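Local structure of 16L protein (6TQP) at residues I20-N25 with I30-M35; N25-I30 with I109-G114; E49-I54 with I102-S107; N113-K116 with P121-F124. The protein probably inhibits apoptosis of the infected host cell as a viral Bcl-2-like protein, with a groove on its helical bundle that holds a bound peptide. All coordinates share one frame; numbering follows the deposited sequence.

From the N terminus, interaction 1 folds the loop after helix 12-27 back on the last turns of that helix, closing a short loop. Interaction 2 starts at the end of the same helix and reaches the end of helix 96-113, closing a loop of 78 residues; it crosses interaction 1, because their segments alternate and share Asn25 and Ile30. Nested inside that long loop is interaction 3, which joins helix 38-68 to helix 96-113 in the buried core. Interaction 4 begins at Asn113 and Gly114, where interaction 2 ends, and bridges the turn into helix 120-134. Interactions 1, 2 and 4 meet around Ile30 and Tyr115.

Interaction 1: residues I20-N25 with I30-M35; sequences IVFYIN and IEEKKM
Glu32 folds back over Phe22 and Asn25, where a Schellman turn ends helix 12-27 and sends the chain back along it. In the backbone, Ile30 N donates to Asn25 O at 2.9 Å, a nearly straight bond (N-H...O angle 163°) that fixes the turn. The stacking and the closest polar approach both come from Glu32. Its chain bends at chi2 (-75°), which swings the carboxylate flat over the Phe22 ring, the two planes only 7° apart; OE2 rides 3.1 Å above the ring plane, over its centre. The same OE2 lies just 2.5 Å from Phe22 O, so close that the acid is probably protonated; a neutral acid would also stack on the ring face with less repulsion than a charged one. OE1, the other oxygen, rests 3.4 Å from Asn25 CB. The C-H edge of the ring suits Lys34 O, which lies in its plane, and Leu44 of helix 38-68 touches the Phe22 side chain. Ile30 sets its CB against the Asn25 carbonyl oxygen and runs its CD1 end on past the Asn25 amide to Tyr115. Met35, bent at chi2 and chi3, makes a Met-aromatic contact at the ring edge, its SD 4.0 Å from Phe22 CE2.

Interaction 2: residues N25-I30 with I109-G114; sequences NEKALI and IVEMNG
The carboxylate of Glu111 is the flat group that meets Lys27. The ammonium comes from its OE2 end, tilted out of the carboxylate plane and not over a face: OE2 lies 3.8 Å from Lys27 NZ, a long salt bridge, while OE1 stays 5.2 Å from that NZ. The Glu111 CG methylene passes 3.9 Å from Lys27 O. Lysine suits the place because its long chain, bent at chi2 and beyond, can fold across to the neighbouring helix; the extended glutamate needs no such bend past CG. Beneath this outer pair is an apolar contact. Val110 turns CG1 away from its own backbone N (chi1 155°) and presses it on Ala28 CB at 3.3 Å, tighter than usual carbon contact. The small alanine lets the backbones close in, with Ala28 CA 6.0 Å from Val110 CA, and Val110 also touches Met122 of helix 120-134. Ala28 O probably accepts a hydrogen bond from Lys116 NZ. Leu29, with positive phi (58°), and the bonds from Ile30 N to Asn25 O and, weakly, Leu29 N to Glu26 O make a Schellman motif. The helix end it closes packs, through Lys27 and Ala28, on the end of helix 96-113 in the Bcl-2-like bundle.

Interaction 3: residues E49-I54 with I102-S107; sequences EDCENI and IISLIS
Ser104 meets Cys51 and Ile54 where helix 96-113 crosses helix 38-68, and its short side chain can be followed outward in two steps. CB comes first, 3.9 Å from Ile54 CG2. One bond further, OG, set beside its own backbone N by a chi1 of -61°, enters the notch between the two residues of the other helix. It lies 3.3 Å from Cys51 CB and 3.6 Å from Ile54 CB, and it donates a hydrogen bond to Cys51 O at 3.1 Å. The hydroxyl arrives from the flank of that carbonyl, with a C=O...O angle of 104°, rather than from beyond its end.

Serine suits this place because a small residue lets the backbones close to 5.3 Å between Cys51 CA and Ser104 CA. The axes of the two short segments approach to 8.9 Å and cross at -66°. Beside the serine, Cys51 SG packs on Ile103 CG2 at 3.8 Å, and Tyr23 of helix 12-27 touches both of these side chains. Ile54 and Ile102 also pack on apolar side chains of the bound peptide, consistent with the peptide-binding groove of Bcl-2 proteins.

Ser107 OG hydrogen-bonds back to Ile103 O within its own helix, and Ser107 N reaches the same oxygen from the opposite face of the carbonyl plane. The chemistry implies that each buried hydroxyl has a main-chain oxygen to donate to, one across the interface and one within its own helix, which offsets the cost of burying it among largely apolar side chains.

Interaction 4: residues N113-K116 with P121-F124; sequences NGYK and PMSF
The turn between helix 96-113 and helix 120-134 is closed by Tyr115 and Asn113 reaching over to Met122 and Ser123. Met122 lays its CG over one face of the Tyr115 ring, 3.3 Å from CD1, and its CB adds a contact at 3.6 Å from the same CD1; tyrosine suits the place because its flat ring offers a face to these methylenes. The chain then bends at chi2 (57°), which carries SD to 5.5 Å from the ring centroid in a Met-aromatic contact with SD placed obliquely, 25° off the ring normal. The unbranched, flexible methionine still sends SD and CE on to Asn113, whose ND2 lies 3.8 Å from Met122 CE. At the far end of the tyrosine, OH sits 3.1 Å from Ser123 CB; the small serine leaves room for it, and its OG hydrogen-bonds to Ile120 O. With chi1 near 73°, the Asn113 amide turns back over its own backbone, which lets OD1 reach Tyr115 N at 3.0 Å, a weak bond with the geometry of an Asx turn. Gly114 between them, without a side chain, takes its positive phi easily. Touching Ile30 and Val110 too, Tyr115 packs the connection between two successive helices onto the Bcl-2-like bundle.

Interaction 1: residues I20-N25 with I30-M35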
# COMPACT_ATOMS: atom_id res chain seq x y z
N ILE A 20 -4.78 6.81 0.43
CA ILE A 20 -3.94 5.79 1.05
C ILE A 20 -3.75 6.08 2.54
O ILE A 20 -3.88 5.18 3.38
CB ILE A 20 -2.60 5.70 0.31
CG1 ILE A 20 -2.84 5.16 -1.11
CG2 ILE A 20 -1.62 4.78 1.07
CD1 ILE A 20 -1.63 5.24 -2.01
N VAL A 21 -3.45 7.33 2.88
CA VAL A 21 -3.26 7.68 4.29
C VAL A 21 -4.54 7.42 5.06
O VAL A 21 -4.52 6.85 6.16
CB VAL A 21 -2.80 9.14 4.41
CG1 VAL A 21 -2.75 9.58 5.89
CG2 VAL A 21 -1.45 9.31 3.75
N PHE A 22 -5.68 7.83 4.50
CA PHE A 22 -6.96 7.59 5.14
C PHE A 22 -7.20 6.10 5.35
O PHE A 22 -7.60 5.66 6.43
CB PHE A 22 -8.07 8.21 4.30
CG PHE A 22 -9.43 8.11 4.93
CD1 PHE A 22 -10.19 6.96 4.78
CD2 PHE A 22 -9.95 9.17 5.65
CE1 PHE A 22 -11.45 6.87 5.35
CE2 PHE A 22 -11.21 9.08 6.23
CZ PHE A 22 -11.96 7.93 6.08
N TYR A 23 -6.94 5.30 4.31
CA TYR A 23 -7.20 3.87 4.37
C TYR A 23 -6.33 3.21 5.44
O TYR A 23 -6.82 2.45 6.29
CB TYR A 23 -6.94 3.23 3.00
CG TYR A 23 -7.19 1.74 3.00
CD1 TYR A 23 -8.44 1.22 3.32
CD2 TYR A 23 -6.17 0.85 2.70
CE1 TYR A 23 -8.66 -0.15 3.32
CE2 TYR A 23 -6.38 -0.51 2.70
CZ TYR A 23 -7.63 -1.01 3.00
OH TYR A 23 -7.82 -2.37 3.00
N ILE A 24 -5.02 3.47 5.39
CA ILE A 24 -4.11 2.90 6.37
C ILE A 24 -4.53 3.28 7.79
O ILE A 24 -4.54 2.44 8.69
CB ILE A 24 -2.66 3.33 6.06
CG1 ILE A 24 -2.22 2.77 4.70
CG2 ILE A 24 -1.70 2.88 7.17
CD1 ILE A 24 -2.24 1.25 4.58
N ASN A 25 -4.89 4.55 8.01
CA ASN A 25 -5.34 4.95 9.34
C ASN A 25 -6.61 4.21 9.73
O ASN A 25 -6.79 3.84 10.90
CB ASN A 25 -5.57 6.46 9.40
CG ASN A 25 -4.27 7.26 9.36
OD1 ASN A 25 -3.19 6.73 9.65
ND2 ASN A 25 -4.37 8.53 9.00
N ILE A 30 -7.19 4.11 13.75
CA ILE A 30 -6.80 5.45 14.17
C ILE A 30 -7.92 6.42 13.80
O ILE A 30 -8.48 6.33 12.71
CB ILE A 30 -5.47 5.86 13.50
CG1 ILE A 30 -4.29 5.17 14.18
CG2 ILE A 30 -5.29 7.38 13.52
CD1 ILE A 30 -2.99 5.30 13.43
N GLU A 31 -8.24 7.33 14.72
CA GLU A 31 -9.15 8.43 14.41
C GLU A 31 -8.63 9.21 13.21
O GLU A 31 -7.50 9.70 13.22
CB GLU A 31 -9.31 9.38 15.60
CG GLU A 31 -10.04 8.80 16.79
CD GLU A 31 -10.33 9.84 17.86
OE1 GLU A 31 -9.89 11.00 17.69
OE2 GLU A 31 -10.99 9.50 18.86
N GLU A 32 -9.46 9.33 12.18
CA GLU A 32 -9.04 10.07 10.99
C GLU A 32 -8.87 11.54 11.34
O GLU A 32 -9.68 12.11 12.08
CB GLU A 32 -10.05 9.89 9.86
CG GLU A 32 -10.25 8.44 9.40
CD GLU A 32 -9.10 7.91 8.55
OE1 GLU A 32 -8.05 8.58 8.46
OE2 GLU A 32 -9.25 6.81 7.96
N LYS A 33 -7.79 12.14 10.83
CA LYS A 33 -7.55 13.56 11.05
C LYS A 33 -8.18 14.42 9.97
O LYS A 33 -8.57 15.56 10.24
CB LYS A 33 -6.04 13.82 11.12
CG LYS A 33 -5.37 13.06 12.25
CD LYS A 33 -4.00 13.62 12.60
CE LYS A 33 -3.69 13.43 14.09
NZ LYS A 33 -4.29 12.19 14.67
N LYS A 34 -8.29 13.88 8.75
CA LYS A 34 -8.86 14.58 7.61
C LYS A 34 -9.77 13.60 6.89
O LYS A 34 -9.44 12.42 6.75
CB LYS A 34 -7.75 15.09 6.67
CG LYS A 34 -8.25 15.93 5.50
CD LYS A 34 -7.13 16.81 4.94
CE LYS A 34 -7.60 17.64 3.74
NZ LYS A 34 -7.79 16.82 2.51
N MET A 35 -10.93 14.09 6.45
CA MET A 35 -11.88 13.26 5.73
C MET A 35 -11.61 13.38 4.24
O MET A 35 -10.70 14.08 3.80
CB MET A 35 -13.32 13.65 6.09
CG MET A 35 -13.67 13.43 7.57
SD MET A 35 -13.56 11.71 8.10
CE MET A 35 -14.90 10.95 7.18

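Interaction 2: residues N25-I30 with I109-G114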
# COMPACT_ATOMS: atom_id res chain seq x y z
N ASN A 25 -4.89 4.55 8.01
CA ASN A 25 -5.34 4.95 9.34
C ASN A 25 -6.61 4.21 9.73
O ASN A 25 -6.79 3.84 10.90
CB ASN A 25 -5.57 6.46 9.40
CG ASN A 25 -4.27 7.26 9.36
OD1 ASN A 25 -3.19 6.73 9.65
ND2 ASN A 25 -4.37 8.53 9.00
N GLU A 26 -7.50 3.98 8.77
CA GLU A 26 -8.73 3.25 9.05
C GLU A 26 -8.42 1.81 9.47
O GLU A 26 -9.07 1.26 10.37
CB GLU A 26 -9.64 3.29 7.82
CG GLU A 26 -10.86 2.37 7.90
CD GLU A 26 -11.88 2.67 6.80
OE1 GLU A 26 -12.36 3.82 6.72
OE2 GLU A 26 -12.22 1.75 6.03
N LYS A 27 -7.41 1.19 8.85
CA LYS A 27 -7.01 -0.16 9.22
C LYS A 27 -6.20 -0.19 10.51
O LYS A 27 -6.19 -1.22 11.20
CB LYS A 27 -6.20 -0.80 8.08
CG LYS A 27 -7.05 -1.24 6.89
CD LYS A 27 -8.13 -2.22 7.34
CE LYS A 27 -8.48 -3.26 6.29
NZ LYS A 27 -8.22 -4.62 6.83
N ALA A 28 -5.53 0.91 10.85
CA ALA A 28 -4.89 1.06 12.14
C ALA A 28 -5.90 1.31 13.25
O ALA A 28 -5.51 1.34 14.42
CB ALA A 28 -3.91 2.23 12.13
N LEU A 29 -7.18 1.51 12.91
CA LEU A 29 -8.19 1.92 13.88
C LEU A 29 -7.78 3.23 14.55
O LEU A 29 -7.98 3.45 15.74
CB LEU A 29 -8.43 0.83 14.92
CG LEU A 29 -8.84 -0.50 14.26
CD1 LEU A 29 -8.66 -1.67 15.21
CD2 LEU A 29 -10.29 -0.41 13.76
N ILE A 30 -7.19 4.11 13.75
CA ILE A 30 -6.80 5.45 14.17
C ILE A 30 -7.92 6.42 13.80
O ILE A 30 -8.48 6.33 12.71
CB ILE A 30 -5.47 5.86 13.50
CG1 ILE A 30 -4.29 5.17 14.18
CG2 ILE A 30 -5.29 7.38 13.52
CD1 ILE A 30 -2.99 5.30 13.43
N ILE A 109 1.61 -4.32 8.19
CA ILE A 109 2.69 -3.79 9.03
C ILE A 109 2.10 -3.03 10.21
O ILE A 109 2.49 -3.23 11.36
CB ILE A 109 3.63 -2.90 8.20
CG1 ILE A 109 4.33 -3.74 7.14
CG2 ILE A 109 4.69 -2.24 9.11
CD1 ILE A 109 5.17 -2.93 6.16
N VAL A 110 1.13 -2.17 9.92
CA VAL A 110 0.51 -1.34 10.95
C VAL A 110 -0.24 -2.21 11.95
O VAL A 110 -0.17 -1.99 13.17
CB VAL A 110 -0.40 -0.30 10.28
CG1 VAL A 110 -1.49 0.17 11.19
CG2 VAL A 110 0.43 0.88 9.77
N GLU A 111 -0.96 -3.22 11.45
CA GLU A 111 -1.70 -4.11 12.35
C GLU A 111 -0.75 -4.94 13.21
O GLU A 111 -1.09 -5.27 14.35
CB GLU A 111 -2.63 -5.01 11.54
CG GLU A 111 -3.82 -4.28 10.92
CD GLU A 111 -4.74 -5.19 10.14
OE1 GLU A 111 -4.36 -6.36 9.90
OE2 GLU A 111 -5.85 -4.74 9.76
N MET A 112 0.43 -5.26 12.70
CA MET A 112 1.38 -6.06 13.47
C MET A 112 2.11 -5.22 14.51
O MET A 112 2.11 -5.55 15.70
CB MET A 112 2.38 -6.73 12.54
CG MET A 112 1.81 -7.92 11.82
SD MET A 112 3.03 -8.73 10.78
CE MET A 112 2.14 -10.22 10.33
N ASN A 113 2.75 -4.13 14.08
CA ASN A 113 3.59 -3.35 14.99
C ASN A 113 2.79 -2.40 15.89
O ASN A 113 3.40 -1.58 16.59
CB ASN A 113 4.66 -2.58 14.18
CG ASN A 113 4.10 -1.40 13.41
OD1 ASN A 113 2.95 -1.00 13.59
ND2 ASN A 113 4.93 -0.81 12.55
N GLY A 114 1.46 -2.49 15.91
CA GLY A 114 0.66 -1.71 16.84
C GLY A 114 0.68 -0.22 16.61
O GLY A 114 0.49 0.55 17.55

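Interaction 3: residues E49-I54 with I102-S107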
# COMPACT_ATOMS: atom_id res chain seq x y z
N GLU A 49 -11.84 -2.62 -1.41
CA GLU A 49 -12.25 -3.96 -1.81
C GLU A 49 -11.06 -4.76 -2.33
O GLU A 49 -10.88 -5.93 -1.97
CB GLU A 49 -13.33 -3.88 -2.88
CG GLU A 49 -14.65 -3.35 -2.40
CD GLU A 49 -15.68 -3.28 -3.50
OE1 GLU A 49 -15.28 -3.38 -4.69
OE2 GLU A 49 -16.88 -3.14 -3.19
N ASP A 50 -10.26 -4.16 -3.22
CA ASP A 50 -9.10 -4.87 -3.75
C ASP A 50 -8.12 -5.25 -2.65
O ASP A 50 -7.64 -6.39 -2.60
CB ASP A 50 -8.40 -4.01 -4.81
CG ASP A 50 -9.24 -3.80 -6.05
OD1 ASP A 50 -10.19 -4.58 -6.28
OD2 ASP A 50 -8.94 -2.85 -6.81
N CYS A 51 -7.82 -4.32 -1.74
CA CYS A 51 -6.82 -4.59 -0.72
C CYS A 51 -7.31 -5.58 0.32
O CYS A 51 -6.53 -6.40 0.81
CB CYS A 51 -6.36 -3.28 -0.08
SG CYS A 51 -5.45 -2.24 -1.25
N GLU A 52 -8.61 -5.56 0.66
CA GLU A 52 -9.14 -6.58 1.55
C GLU A 52 -9.10 -7.96 0.90
O GLU A 52 -8.89 -8.97 1.58
CB GLU A 52 -10.57 -6.22 1.99
CG GLU A 52 -10.60 -5.03 2.93
CD GLU A 52 -12.00 -4.62 3.32
OE1 GLU A 52 -12.97 -5.13 2.72
OE2 GLU A 52 -12.12 -3.78 4.23
N ASN A 53 -9.25 -8.03 -0.43
CA ASN A 53 -9.18 -9.33 -1.10
C ASN A 53 -7.75 -9.84 -1.16
O ASN A 53 -7.51 -11.05 -1.03
CB ASN A 53 -9.79 -9.22 -2.49
CG ASN A 53 -11.31 -9.23 -2.46
OD1 ASN A 53 -11.92 -9.81 -1.56
ND2 ASN A 53 -11.93 -8.59 -3.44
N ILE A 54 -6.78 -8.94 -1.34
CA ILE A 54 -5.38 -9.33 -1.32
C ILE A 54 -5.00 -9.85 0.06
O ILE A 54 -4.33 -10.88 0.20
CB ILE A 54 -4.48 -8.16 -1.73
CG1 ILE A 54 -4.74 -7.77 -3.19
CG2 ILE A 54 -3.02 -8.50 -1.54
CD1 ILE A 54 -4.07 -6.42 -3.61
N ILE A 102 1.15 -3.41 -2.20
CA ILE A 102 1.93 -2.70 -1.18
C ILE A 102 1.01 -2.01 -0.18
O ILE A 102 1.32 -1.93 1.02
CB ILE A 102 2.91 -1.72 -1.85
CG1 ILE A 102 4.03 -2.52 -2.52
CG2 ILE A 102 3.48 -0.75 -0.83
CD1 ILE A 102 4.95 -1.69 -3.40
N ILE A 103 -0.13 -1.49 -0.63
CA ILE A 103 -1.07 -0.90 0.34
C ILE A 103 -1.51 -1.96 1.33
O ILE A 103 -1.57 -1.72 2.54
CB ILE A 103 -2.27 -0.26 -0.38
CG1 ILE A 103 -1.79 0.90 -1.25
CG2 ILE A 103 -3.33 0.21 0.64
CD1 ILE A 103 -2.84 1.44 -2.20
N SER A 104 -1.80 -3.17 0.85
CA SER A 104 -2.15 -4.25 1.76
C SER A 104 -1.00 -4.58 2.69
O SER A 104 -1.21 -4.89 3.87
CB SER A 104 -2.57 -5.50 0.98
OG SER A 104 -3.70 -5.24 0.17
N LEU A 105 0.23 -4.55 2.18
CA LEU A 105 1.39 -4.83 3.02
C LEU A 105 1.50 -3.82 4.15
O LEU A 105 1.71 -4.19 5.32
CB LEU A 105 2.66 -4.81 2.15
CG LEU A 105 3.97 -4.96 2.93
CD1 LEU A 105 4.07 -6.32 3.60
CD2 LEU A 105 5.12 -4.71 1.99
N ILE A 106 1.34 -2.53 3.84
CA ILE A 106 1.40 -1.49 4.88
C ILE A 106 0.31 -1.73 5.91
O ILE A 106 0.54 -1.59 7.12
CB ILE A 106 1.26 -0.09 4.25
CG1 ILE A 106 2.38 0.17 3.25
CG2 ILE A 106 1.29 1.02 5.31
CD1 ILE A 106 2.04 1.25 2.30
N SER A 107 -0.89 -2.11 5.46
CA SER A 107 -1.96 -2.39 6.42
C SER A 107 -1.53 -3.46 7.41
O SER A 107 -1.74 -3.32 8.63
CB SER A 107 -3.23 -2.84 5.68
OG SER A 107 -3.73 -1.79 4.89

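Interaction 4: residues N113-K116 with P121-F124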
# COMPACT_ATOMS: atom_id res chain seq x y z
N ASN A 113 2.75 -4.13 14.08
CA ASN A 113 3.59 -3.35 14.99
C ASN A 113 2.79 -2.40 15.89
O ASN A 113 3.40 -1.58 16.59
CB ASN A 113 4.66 -2.58 14.18
CG ASN A 113 4.10 -1.40 13.41
OD1 ASN A 113 2.95 -1.00 13.59
ND2 ASN A 113 4.93 -0.81 12.55
N GLY A 114 1.46 -2.49 15.91
CA GLY A 114 0.66 -1.71 16.84
C GLY A 114 0.68 -0.22 16.61
O GLY A 114 0.49 0.55 17.55
N TYR A 115 0.90 0.23 15.38
CA TYR A 115 0.95 1.65 15.11
C TYR A 115 -0.39 2.29 15.45
O TYR A 115 -1.45 1.81 15.03
CB TYR A 115 1.30 1.90 13.65
CG TYR A 115 1.24 3.35 13.23
CD1 TYR A 115 2.19 4.26 13.68
CD2 TYR A 115 0.26 3.81 12.36
CE1 TYR A 115 2.15 5.59 13.29
CE2 TYR A 115 0.22 5.13 11.96
CZ TYR A 115 1.16 6.02 12.43
OH TYR A 115 1.11 7.33 12.03
N LYS A 116 -0.35 3.39 16.20
CA LYS A 116 -1.57 4.11 16.57
C LYS A 116 -1.47 5.61 16.33
O LYS A 116 -2.31 6.36 16.84
CB LYS A 116 -1.92 3.83 18.04
CG LYS A 116 -2.30 2.39 18.32
CD LYS A 116 -3.68 2.05 17.77
CE LYS A 116 -3.76 0.58 17.37
NZ LYS A 116 -5.17 0.11 17.27
N PRO A 121 8.26 8.42 13.06
CA PRO A 121 8.89 7.76 11.90
C PRO A 121 7.93 6.87 11.12
O PRO A 121 7.99 6.85 9.89
CB PRO A 121 10.03 6.97 12.53
CG PRO A 121 10.39 7.76 13.75
CD PRO A 121 9.09 8.30 14.28
N MET A 122 7.05 6.15 11.81
CA MET A 122 6.09 5.31 11.10
C MET A 122 5.08 6.16 10.34
O MET A 122 4.72 5.83 9.20
CB MET A 122 5.38 4.37 12.09
CG MET A 122 4.49 3.32 11.44
SD MET A 122 5.38 2.27 10.27
CE MET A 122 4.02 1.34 9.57
N SER A 123 4.61 7.25 10.93
CA SER A 123 3.71 8.14 10.20
C SER A 123 4.36 8.62 8.91
O SER A 123 3.69 8.73 7.87
CB SER A 123 3.32 9.34 11.06
OG SER A 123 4.40 10.25 11.19
N PHE A 124 5.66 8.93 8.94
CA PHE A 124 6.33 9.42 7.74
C PHE A 124 6.55 8.29 6.75
O PHE A 124 6.55 8.53 5.53
CB PHE A 124 7.66 10.08 8.09
CG PHE A 124 7.53 11.41 8.78
CD1 PHE A 124 6.44 12.24 8.55
CD2 PHE A 124 8.51 11.85 9.67
CE1 PHE A 124 6.33 13.47 9.20
CE2 PHE A 124 8.40 13.06 10.31
CZ PHE A 124 7.31 13.88 10.08